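Local coordinates for protein ribulose bisphosphate carboxylase (Hyperthermus butylicus DSM 5456, PDB 6HUN) that probably adds carbon dioxide and water to ribulose 1,5-bisphosphate to give two molecules of 3-phosphoglycerate, as part of archaeal AMP breakdown, at residues K317-M321 against W370-V376. Sequence-based numbering, arbitrary orientation.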
loop_
_atom_site.group_PDB
_atom_site.type_symbol
_atom_site.label_atom_id
_atom_site.label_comp_id
_atom_site.label_asym_id
_atom_site.label_seq_id
_atom_site.Cartn_x
_atom_site.Cartn_y
_atom_site.Cartn_z
ATOM N N LYS A 317 -1.893 1.115 -14.604
ATOM C CA LYS A 317 -2.938 0.258 -15.168
ATOM C C LYS A 317 -3.968 -0.150 -14.111
ATOM O O LYS A 317 -5.186 -0.104 -14.356
ATOM C CB LYS A 317 -2.241 -0.962 -15.785
ATOM C CG LYS A 317 -3.150 -2.061 -16.156
ATOM C CD LYS A 317 -2.318 -3.207 -16.709
ATOM C CE LYS A 317 -2.335 -3.186 -18.175
ATOM N NZ LYS A 317 -1.857 -4.457 -18.797
ATOM N N LEU A 318 -3.518 -0.475 -12.902
ATOM C CA LEU A 318 -4.488 -0.850 -11.856
ATOM C C LEU A 318 -5.318 0.367 -11.440
ATOM O O LEU A 318 -6.489 0.237 -11.118
ATOM C CB LEU A 318 -3.748 -1.426 -10.636
ATOM C CG LEU A 318 -2.997 -2.766 -10.888
ATOM C CD1 LEU A 318 -2.090 -3.079 -9.659
ATOM C CD2 LEU A 318 -3.968 -3.867 -11.025
ATOM N N ALA A 319 -4.693 1.551 -11.382
ATOM C CA ALA A 319 -5.448 2.774 -11.070
ATOM C C ALA A 319 -6.554 3.056 -12.098
ATOM O O ALA A 319 -7.681 3.433 -11.743
ATOM C CB ALA A 319 -4.470 3.947 -11.011
ATOM N N ARG A 320 -6.274 2.792 -13.370
ATOM C CA ARG A 320 -7.278 2.987 -14.398
ATOM C C ARG A 320 -8.404 1.964 -14.259
ATOM O O ARG A 320 -9.584 2.301 -14.373
ATOM C CB ARG A 320 -6.604 2.863 -15.759
ATOM C CG ARG A 320 -7.646 2.941 -16.901
ATOM C CD ARG A 320 -6.889 3.048 -18.283
ATOM N NE ARG A 320 -7.865 3.108 -19.403
ATOM C CZ ARG A 320 -7.542 3.052 -20.699
ATOM N NH1 ARG A 320 -6.271 2.910 -21.055
ATOM N NH2 ARG A 320 -8.500 3.096 -21.641
ATOM N N MET A 321 -8.054 0.708 -13.988
ATOM C CA MET A 321 -9.097 -0.303 -13.732
ATOM C C MET A 321 -9.975 0.074 -12.539
ATOM O O MET A 321 -11.213 -0.014 -12.600
ATOM C CB MET A 321 -8.404 -1.645 -13.467
ATOM C CG MET A 321 -7.731 -2.184 -14.693
ATOM S SD MET A 321 -6.602 -3.550 -14.278
ATOM C CE MET A 321 -7.903 -4.504 -13.535
ATOM N N TRP A 370 -8.594 -2.443 -23.900
ATOM C CA TRP A 370 -9.255 -1.795 -22.769
ATOM C C TRP A 370 -10.753 -1.690 -23.020
ATOM O O TRP A 370 -11.390 -0.685 -22.692
ATOM C CB TRP A 370 -8.657 -0.408 -22.524
ATOM C CG TRP A 370 -7.328 -0.403 -21.874
ATOM C CD1 TRP A 370 -6.122 -0.242 -22.464
ATOM C CD2 TRP A 370 -7.093 -0.515 -20.482
ATOM N NE1 TRP A 370 -5.116 -0.247 -21.535
ATOM C CE2 TRP A 370 -5.687 -0.426 -20.292
ATOM C CE3 TRP A 370 -7.926 -0.736 -19.373
ATOM C CZ2 TRP A 370 -5.106 -0.519 -19.047
ATOM C CZ3 TRP A 370 -7.314 -0.790 -18.109
ATOM C CH2 TRP A 370 -5.935 -0.685 -17.974
ATOM N N SER A 371 -11.320 -2.706 -23.665
ATOM C CA SER A 371 -12.746 -2.669 -23.961
ATOM C C SER A 371 -13.554 -2.315 -22.710
ATOM O O SER A 371 -13.317 -2.890 -21.638
ATOM C CB SER A 371 -13.150 -4.039 -24.498
ATOM O OG SER A 371 -14.195 -3.903 -25.410
ATOM N N ASN A 372 -14.426 -1.301 -22.820
ATOM C CA ASN A 372 -15.292 -0.848 -21.722
ATOM C C ASN A 372 -14.559 -0.162 -20.552
ATOM O O ASN A 372 -15.048 -0.177 -19.417
ATOM C CB ASN A 372 -16.111 -2.012 -21.156
ATOM C CG ASN A 372 -16.897 -2.709 -22.238
ATOM O OD1 ASN A 372 -16.880 -3.937 -22.345
ATOM N ND2 ASN A 372 -17.535 -1.917 -23.090
ATOM N N ILE A 373 -13.365 0.370 -20.733
ATOM C CA ILE A 373 -12.666 1.079 -19.649
ATOM C C ILE A 373 -12.242 2.431 -20.244
ATOM O O ILE A 373 -11.455 2.455 -21.167
ATOM C CB ILE A 373 -11.428 0.304 -19.137
ATOM C CG1 ILE A 373 -11.749 -1.145 -18.673
ATOM C CG2 ILE A 373 -10.721 1.118 -18.034
ATOM C CD1 ILE A 373 -12.454 -1.265 -17.394
ATOM N N LYS A 374 -12.785 3.546 -19.716
ATOM C CA LYS A 374 -12.544 4.855 -20.327
ATOM C C LYS A 374 -11.079 5.233 -20.151
ATOM O O LYS A 374 -10.429 4.708 -19.250
ATOM C CB LYS A 374 -13.383 5.912 -19.624
ATOM C CG LYS A 374 -14.941 5.821 -20.046
ATOM C CD LYS A 374 -15.782 6.625 -19.155
ATOM C CE LYS A 374 -17.272 6.618 -19.746
ATOM N NZ LYS A 374 -18.178 7.247 -18.795
ATOM N N PRO A 375 -10.544 6.061 -21.034
ATOM C CA PRO A 375 -9.171 6.566 -20.855
ATOM C C PRO A 375 -9.044 7.530 -19.680
ATOM O O PRO A 375 -9.981 8.210 -19.272
ATOM C CB PRO A 375 -8.868 7.269 -22.176
ATOM C CG PRO A 375 -10.203 7.670 -22.692
ATOM C CD PRO A 375 -11.212 6.619 -22.235
ATOM N N VAL A 376 -7.827 7.626 -19.183
ATOM C CA VAL A 376 -7.467 8.409 -18.003
ATOM C C VAL A 376 -6.667 9.633 -18.475
ATOM O O VAL A 376 -5.831 9.486 -19.347
ATOM C CB VAL A 376 -6.606 7.525 -17.059
ATOM C CG1 VAL A 376 -6.001 8.381 -15.981
ATOM C CG2 VAL A 376 -7.562 6.415 -16.472
#
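R320 NE donates to the backbone O of K374 at 3.0 Å, a bent bond with an N-H...O angle of 139°. R320 NH2 donates to I373 O at 3.1 Å and is somewhat straighter. Each N-H reaches its oxygen from outside the plane of the carbonyl and misses the lone-pair directions. NH1 turns to the end of helix 339-352 and the loop beyond it, where it bonds I350 O and E353 O, so all three nitrogens of the guanidinium are held.

The same group lies flat on the indole of W370, with planes 12° apart. R320 CZ stands 3.7 Å from the centroid of the five-membered ring of W370, over its face, a cation-pi contact. R320 CD sits over the six-membered ring of W370, 3.8 Å from its centroid, in a CH-pi contact. The opposite guanidinium face meets P375 CA. R320 has CG anti to its N (chi1 175°) and runs extended to NE, which carries the charge from helix 312-322 across to the loop.

Helix neighbours hold the indole further. M321 CG meets the indole edge at W370 CZ3, 3.7 Å away, and K317 CG touches W370 CH2 at 3.6 Å. The K317 ammonium reaches outside the contact, to a salt bridge with D139 and a hydrogen bond to V140 O. Beside the arginine stem, V376 CG2 packs on R320 CG at 3.5 Å.

A leucine in place of R320 would probably leave the I373 and K374 carbonyls without these donors and the indole without its cation.

The loop 370-376 starts with a type II turn, W370 to I373, and leads into barrel strand 377-380. One buried arginine thus ties helix 312-322 to this loop of the TIM barrel. Its positive charge is probably offset by the carbonyl oxygens and the indole face, without a carboxylate in this contact.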